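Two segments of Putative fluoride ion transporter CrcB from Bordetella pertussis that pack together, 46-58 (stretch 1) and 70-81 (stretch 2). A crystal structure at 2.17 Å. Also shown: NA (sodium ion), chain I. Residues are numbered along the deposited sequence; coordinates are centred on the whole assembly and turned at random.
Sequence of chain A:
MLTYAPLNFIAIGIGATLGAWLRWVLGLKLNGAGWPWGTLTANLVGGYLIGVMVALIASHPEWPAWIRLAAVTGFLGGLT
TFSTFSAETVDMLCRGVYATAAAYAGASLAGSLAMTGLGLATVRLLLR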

ATOM      1  N   GLY A  46       0.194  -8.542  -5.694  1.00 36.53           N
ATOM      2  CA  GLY A  46       1.446  -7.818  -5.550  1.00 27.67           C
ATOM      3  C   GLY A  46       2.279  -8.316  -4.385  1.00 31.89           C
ATOM      4  O   GLY A  46       3.510  -8.337  -4.455  1.00 30.35           O
ATOM      5  N   GLY A  47       1.621  -8.721  -3.297  1.00 28.66           N
ATOM      6  CA  GLY A  47       2.351  -9.289  -2.177  1.00 27.73           C
ATOM      7  C   GLY A  47       3.018 -10.605  -2.528  1.00 36.52           C
ATOM      8  O   GLY A  47       4.148 -10.871  -2.110  1.00 38.05           O
ATOM      9  N   TYR A  48       2.332 -11.443  -3.307  1.00 30.57           N
ATOM     10  CA  TYR A  48       2.930 -12.698  -3.748  1.00 32.46           C
ATOM     11  C   TYR A  48       4.071 -12.452  -4.730  1.00 30.08           C
ATOM     12  O   TYR A  48       5.114 -13.111  -4.655  1.00 31.58           O
ATOM     13  CB  TYR A  48       1.860 -13.592  -4.378  1.00 30.79           C
ATOM     14  CG  TYR A  48       2.383 -14.907  -4.912  1.00 36.48           C
ATOM     15  CD1 TYR A  48       2.592 -15.988  -4.066  1.00 38.76           C
ATOM     16  CD2 TYR A  48       2.658 -15.071  -6.264  1.00 35.69           C
ATOM     17  CE1 TYR A  48       3.066 -17.193  -4.549  1.00 39.73           C
ATOM     18  CE2 TYR A  48       3.131 -16.273  -6.758  1.00 36.54           C
ATOM     19  CZ  TYR A  48       3.334 -17.330  -5.895  1.00 41.28           C
ATOM     20  OH  TYR A  48       3.805 -18.528  -6.380  1.00 46.29           O
ATOM     21  N   LEU A  49       3.894 -11.500  -5.649  1.00 29.46           N
ATOM     22  CA  LEU A  49       4.892 -11.290  -6.692  1.00 29.13           C
ATOM     23  C   LEU A  49       6.169 -10.663  -6.147  1.00 30.39           C
ATOM     24  O   LEU A  49       7.248 -10.881  -6.709  1.00 27.82           O
ATOM     25  CB  LEU A  49       4.308 -10.428  -7.811  1.00 28.92           C
ATOM     26  CG  LEU A  49       3.273 -11.122  -8.699  1.00 31.71           C
ATOM     27  CD1 LEU A  49       2.749 -10.175  -9.767  1.00 30.94           C
ATOM     28  CD2 LEU A  49       3.870 -12.370  -9.329  1.00 28.28           C
ATOM     29  N   ILE A  50       6.079  -9.885  -5.066  1.00 30.75           N
ATOM     30  CA  ILE A  50       7.304  -9.330  -4.499  1.00 27.55           C
ATOM     31  C   ILE A  50       8.058 -10.395  -3.714  1.00 27.67           C
ATOM     32  O   ILE A  50       9.289 -10.341  -3.616  1.00 27.81           O
ATOM     33  CB  ILE A  50       7.006  -8.086  -3.643  1.00 32.53           C
ATOM     34  CG1 ILE A  50       8.306  -7.336  -3.337  1.00 27.24           C
ATOM     35  CG2 ILE A  50       6.283  -8.461  -2.357  1.00 27.43           C
ATOM     36  CD1 ILE A  50       8.102  -6.001  -2.659  1.00 32.40           C
ATOM     37  N   GLY A  51       7.353 -11.379  -3.154  1.00 30.14           N
ATOM     38  CA  GLY A  51       8.040 -12.534  -2.602  1.00 32.89           C
ATOM     39  C   GLY A  51       8.742 -13.337  -3.680  1.00 34.01           C
ATOM     40  O   GLY A  51       9.840 -13.856  -3.466  1.00 30.84           O
ATOM     41  N   VAL A  52       8.119 -13.439  -4.856  1.00 34.65           N
ATOM     42  CA  VAL A  52       8.770 -14.080  -5.995  1.00 33.61           C
ATOM     43  C   VAL A  52       9.987 -13.274  -6.429  1.00 35.82           C
ATOM     44  O   VAL A  52      11.067 -13.826  -6.673  1.00 39.05           O
ATOM     45  CB  VAL A  52       7.770 -14.256  -7.152  1.00 28.34           C
ATOM     46  CG1 VAL A  52       8.488 -14.722  -8.413  1.00 29.71           C
ATOM     47  CG2 VAL A  52       6.667 -15.230  -6.762  1.00 28.55           C
ATOM     48  N   MET A  53       9.831 -11.951  -6.525  1.00 35.26           N
ATOM     49  CA  MET A  53      10.922 -11.111  -7.008  1.00 31.39           C
ATOM     50  C   MET A  53      12.091 -11.091  -6.031  1.00 29.10           C
ATOM     51  O   MET A  53      13.249 -11.206  -6.444  1.00 31.87           O
ATOM     52  CB  MET A  53      10.418  -9.694  -7.275  1.00 31.36           C
ATOM     53  CG  MET A  53       9.589  -9.560  -8.541  1.00 35.86           C
ATOM     54  SD  MET A  53      10.448 -10.193  -9.997  1.00 37.65           S
ATOM     55  CE  MET A  53      11.933  -9.191  -9.983  1.00 37.22           C
ATOM     56  N   VAL A  54      11.809 -10.944  -4.733  1.00 27.71           N
ATOM     57  CA  VAL A  54      12.879 -10.923  -3.737  1.00 31.32           C
ATOM     58  C   VAL A  54      13.689 -12.213  -3.794  1.00 31.96           C
ATOM     59  O   VAL A  54      14.922 -12.195  -3.690  1.00 35.87           O
ATOM     60  CB  VAL A  54      12.298 -10.676  -2.333  1.00 29.33           C
ATOM     61  CG1 VAL A  54      13.309 -11.046  -1.259  1.00 30.83           C
ATOM     62  CG2 VAL A  54      11.886  -9.221  -2.182  1.00 28.53           C
ATOM     63  N   ALA A  55      13.015 -13.349  -3.983  1.00 33.00           N
ATOM     64  CA  ALA A  55      13.730 -14.619  -4.059  1.00 34.17           C
ATOM     65  C   ALA A  55      14.505 -14.741  -5.366  1.00 33.27           C
ATOM     66  O   ALA A  55      15.607 -15.301  -5.390  1.00 29.94           O
ATOM     67  CB  ALA A  55      12.753 -15.781  -3.895  1.00 30.43           C
ATOM     68  N   LEU A  56      13.950 -14.221  -6.465  1.00 34.36           N
ATOM     69  CA  LEU A  56      14.652 -14.277  -7.744  1.00 34.71           C
ATOM     70  C   LEU A  56      15.872 -13.366  -7.749  1.00 34.07           C
ATOM     71  O   LEU A  56      16.922 -13.727  -8.296  1.00 33.29           O
ATOM     72  CB  LEU A  56      13.705 -13.906  -8.884  1.00 34.77           C
ATOM     73  CG  LEU A  56      12.688 -14.966  -9.311  1.00 36.62           C
ATOM     74  CD1 LEU A  56      11.770 -14.417 -10.390  1.00 34.88           C
ATOM     75  CD2 LEU A  56      13.400 -16.218  -9.798  1.00 36.11           C
ATOM     76  N   ILE A  57      15.753 -12.176  -7.153  1.00 31.42           N
ATOM     77  CA  ILE A  57      16.879 -11.246  -7.103  1.00 30.02           C
ATOM     78  C   ILE A  57      18.030 -11.845  -6.306  1.00 32.49           C
ATOM     79  O   ILE A  57      19.202 -11.711  -6.682  1.00 37.61           O
ATOM     80  CB  ILE A  57      16.425  -9.895  -6.520  1.00 32.69           C
ATOM     81  CG1 ILE A  57      15.431  -9.213  -7.462  1.00 32.41           C
ATOM     82  CG2 ILE A  57      17.620  -8.989  -6.260  1.00 29.13           C
ATOM     83  CD1 ILE A  57      14.655  -8.093  -6.813  1.00 32.61           C
ATOM     84  N   ALA A  58      17.716 -12.523  -5.199  1.00 33.51           N
ATOM     85  CA  ALA A  58      18.761 -13.131  -4.381  1.00 33.73           C
ATOM     86  C   ALA A  58      19.492 -14.237  -5.130  1.00 38.61           C
ATOM     87  O   ALA A  58      20.682 -14.470  -4.886  1.00 43.31           O
ATOM     88  CB  ALA A  58      18.162 -13.674  -3.083  1.00 30.55           C
ATOM     89  N   ALA A  70      12.233  -1.713 -12.233  1.00 36.20           N
ATOM     90  CA  ALA A  70      11.059  -1.729 -13.099  1.00 36.74           C
ATOM     91  C   ALA A  70      10.003  -2.707 -12.596  1.00 35.71           C
ATOM     92  O   ALA A  70       8.804  -2.435 -12.710  1.00 36.06           O
ATOM     93  CB  ALA A  70      11.467  -2.071 -14.531  1.00 34.29           C
ATOM     94  N   ALA A  71      10.426  -3.834 -12.024  1.00 36.18           N
ATOM     95  CA  ALA A  71       9.513  -4.880 -11.578  1.00 33.72           C
ATOM     96  C   ALA A  71       8.948  -4.605 -10.186  1.00 31.55           C
ATOM     97  O   ALA A  71       7.732  -4.672  -9.984  1.00 35.47           O
ATOM     98  CB  ALA A  71      10.221  -6.238 -11.597  1.00 30.92           C
ATOM     99  N   VAL A  72       9.812  -4.304  -9.217  1.00 32.01           N
ATOM    100  CA  VAL A  72       9.379  -4.149  -7.832  1.00 29.89           C
ATOM    101  C   VAL A  72       9.014  -2.697  -7.555  1.00 31.24           C
ATOM    102  O   VAL A  72       7.859  -2.385  -7.242  1.00 30.13           O
ATOM    103  CB  VAL A  72      10.460  -4.636  -6.851  1.00 29.99           C
ATOM    104  CG1 VAL A  72       9.957  -4.532  -5.421  1.00 28.01           C
ATOM    105  CG2 VAL A  72      10.870  -6.063  -7.178  1.00 27.16           C
ATOM    106  N   THR A  73      10.000  -1.800  -7.658  1.00 32.12           N
ATOM    107  CA  THR A  73       9.746  -0.388  -7.391  1.00 26.71           C
ATOM    108  C   THR A  73       8.714   0.179  -8.358  1.00 30.05           C
ATOM    109  O   THR A  73       7.857   0.980  -7.965  1.00 26.69           O
ATOM    110  CB  THR A  73      11.053   0.405  -7.474  1.00 29.62           C
ATOM    111  OG1 THR A  73      12.027  -0.185  -6.603  1.00 33.16           O
ATOM    112  CG2 THR A  73      10.828   1.854  -7.065  1.00 26.57           C
ATOM    113  N   GLY A  74       8.774  -0.232  -9.621  1.00 29.59           N
ATOM    114  CA  GLY A  74       7.837   0.248 -10.615  1.00 26.87           C
ATOM    115  C   GLY A  74       6.541  -0.535 -10.658  1.00 32.21           C
ATOM    116  O   GLY A  74       5.516  -0.072 -10.150  1.00 30.52           O
ATOM    117  N   PHE A  75       6.582  -1.735 -11.245  1.00 28.45           N
ATOM    118  CA  PHE A  75       5.358  -2.486 -11.510  1.00 35.05           C
ATOM    119  C   PHE A  75       4.613  -2.819 -10.222  1.00 32.63           C
ATOM    120  O   PHE A  75       3.435  -2.480 -10.065  1.00 27.19           O
ATOM    121  CB  PHE A  75       5.684  -3.761 -12.290  1.00 27.31           C
ATOM    122  CG  PHE A  75       4.488  -4.633 -12.546  1.00 36.59           C
ATOM    123  CD1 PHE A  75       3.561  -4.289 -13.516  1.00 37.31           C
ATOM    124  CD2 PHE A  75       4.291  -5.794 -11.818  1.00 27.53           C
ATOM    125  CE1 PHE A  75       2.456  -5.087 -13.754  1.00 36.86           C
ATOM    126  CE2 PHE A  75       3.191  -6.597 -12.052  1.00 31.74           C
ATOM    127  CZ  PHE A  75       2.272  -6.243 -13.021  1.00 34.60           C
ATOM    128  N   LEU A  76       5.284  -3.493  -9.287  1.00 30.69           N
ATOM    129  CA  LEU A  76       4.619  -3.876  -8.046  1.00 33.27           C
ATOM    130  C   LEU A  76       4.285  -2.662  -7.188  1.00 36.03           C
ATOM    131  O   LEU A  76       3.317  -2.697  -6.419  1.00 37.09           O
ATOM    132  CB  LEU A  76       5.488  -4.865  -7.273  1.00 32.88           C
ATOM    133  CG  LEU A  76       5.696  -6.188  -8.012  1.00 32.82           C
ATOM    134  CD1 LEU A  76       6.612  -7.110  -7.229  1.00 32.78           C
ATOM    135  CD2 LEU A  76       4.357  -6.854  -8.291  1.00 27.47           C
ATOM    136  N   GLY A  77       5.066  -1.586  -7.305  1.00 34.49           N
ATOM    137  CA  GLY A  77       4.737  -0.355  -6.613  1.00 29.80           C
ATOM    138  C   GLY A  77       3.548   0.374  -7.200  1.00 32.20           C
ATOM    139  O   GLY A  77       2.934   1.194  -6.510  1.00 36.56           O
ATOM    140  N   GLY A  78       3.214   0.101  -8.456  1.00 28.25           N
ATOM    141  CA  GLY A  78       2.034   0.681  -9.063  1.00 27.01           C
ATOM    142  C   GLY A  78       0.838  -0.241  -8.965  1.00 32.43           C
ATOM    143  O   GLY A  78      -0.310   0.208  -9.012  1.00 33.23           O
ATOM    144  N   LEU A  79       1.102  -1.542  -8.819  1.00 27.20           N
ATOM    145  CA  LEU A  79       0.019  -2.515  -8.716  1.00 27.35           C
ATOM    146  C   LEU A  79      -0.638  -2.470  -7.341  1.00 27.33           C
ATOM    147  O   LEU A  79      -1.868  -2.418  -7.233  1.00 27.42           O
ATOM    148  CB  LEU A  79       0.548  -3.918  -9.014  1.00 27.45           C
ATOM    149  CG  LEU A  79      -0.440  -5.061  -8.779  1.00 37.76           C
ATOM    150  CD1 LEU A  79      -1.678  -4.900  -9.656  1.00 27.77           C
ATOM    151  CD2 LEU A  79       0.236  -6.398  -9.028  1.00 27.73           C
ATOM    152  N   THR A  80       0.162  -2.500  -6.280  1.00 29.16           N
ATOM    153  CA  THR A  80      -0.386  -2.442  -4.935  1.00 30.62           C
ATOM    154  C   THR A  80      -0.686  -0.997  -4.548  1.00 31.71           C
ATOM    155  O   THR A  80      -0.261  -0.047  -5.208  1.00 31.02           O
ATOM    156  CB  THR A  80       0.576  -3.073  -3.929  1.00 29.56           C
ATOM    157  OG1 THR A  80       1.793  -2.316  -3.886  1.00 30.96           O
ATOM    158  CG2 THR A  80       0.886  -4.504  -4.331  1.00 27.28           C
ATOM    159  N   THR A  81      -1.435  -0.835  -3.461  1.00 31.00           N
ATOM    160  CA  THR A  81      -1.804   0.498  -3.011  1.00 34.71           C
ATOM    161  C   THR A  81      -2.132   0.457  -1.526  1.00 35.58           C
ATOM    162  O   THR A  81      -2.829  -0.447  -1.059  1.00 35.45           O
ATOM    163  CB  THR A  81      -2.998   1.048  -3.805  1.00 32.88           C
ATOM    164  OG1 THR A  81      -3.433   2.283  -3.225  1.00 27.03           O
ATOM    165  CG2 THR A  81      -4.151   0.052  -3.812  1.00 30.29           C
TER
HETATM  166 NA    NA I 201       1.205   1.660  -5.079  1.00 39.07          NA

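Two helical stretches of one chain lie side by side and run nearly antiparallel, with an angle of 164° between their directions. Their axes come within 9.8 Å. No hydrogen bond crosses between them, so the contact rests on apolar packing. Together the two stretches bury 403 Å².

Leu76 covers the most surface. Its side chain fits as a knob into a hole formed by Gly46, Leu49, Ile50 and Met53. These residues recur at steps of three and four, so they share one face of the first helix. Leu76 CD2 lies 3.6 Å from Leu49 CB and 4.1 Å from Gly46 CA. Leu76 CD1 lies 3.7 Å from Ile50 CB and 4.1 Å from Met53 CG. These are van der Waals distances, as expected for closely packed aliphatic carbons.

Val72 comes next and sits one turn earlier in the second helix. Val72 CG1 is 3.6 Å from Ile50 CD1. Val72 CG2 is 3.7 Å from Met53 CB and 4.3 Å from Ile57 CD1. Val72 thus extends the apolar seam toward the C-terminal part of the first stretch, as the antiparallel course requires.

Gly46 is third, though it has no side chain. Here the backbones come close: Gly46 CA is 5.6 Å from Leu76 CA. The alpha carbon, with no side chain on it, receives Thr80, with Gly46 CA 3.6 Å from Thr80 CG2, and Leu79, with Gly46 CA 3.9 Å from Leu79 CD2. An ideal CB on Gly46 would lie 2.1 Å from Thr80 CG2, a clash. The bare backbone is what makes room for the threonine methyl.

Met53 also lies against the second helix. Its chi angles are all m, and Met53 CE reaches 3.8 Å from Ala71 CB. Beside Leu76, Leu49 CD1 meets the edge of the Phe75 ring, 4.3 Å from Phe75 CE2.

The second helix is not regular throughout. A wider pi-type turn spans 70-76, where Phe75 N donates a hydrogen bond to Ala70 O at 2.8 Å and Leu76 N donates one to Ala71 O at 2.8 Å. Thr80 is the first residue to leave helical geometry. Its side chain stays tied to the last turn, with Thr80 OG1 donating to Leu76 O at 3.0 Å. Near this end, the sodium ion NA is bound by Gly77 O at 2.3 Å and Thr80 O at 2.2 Å, with two further ligands elsewhere in the structure. Thr80 therefore places its methyl against Gly46 while its carbonyl oxygen binds the ion.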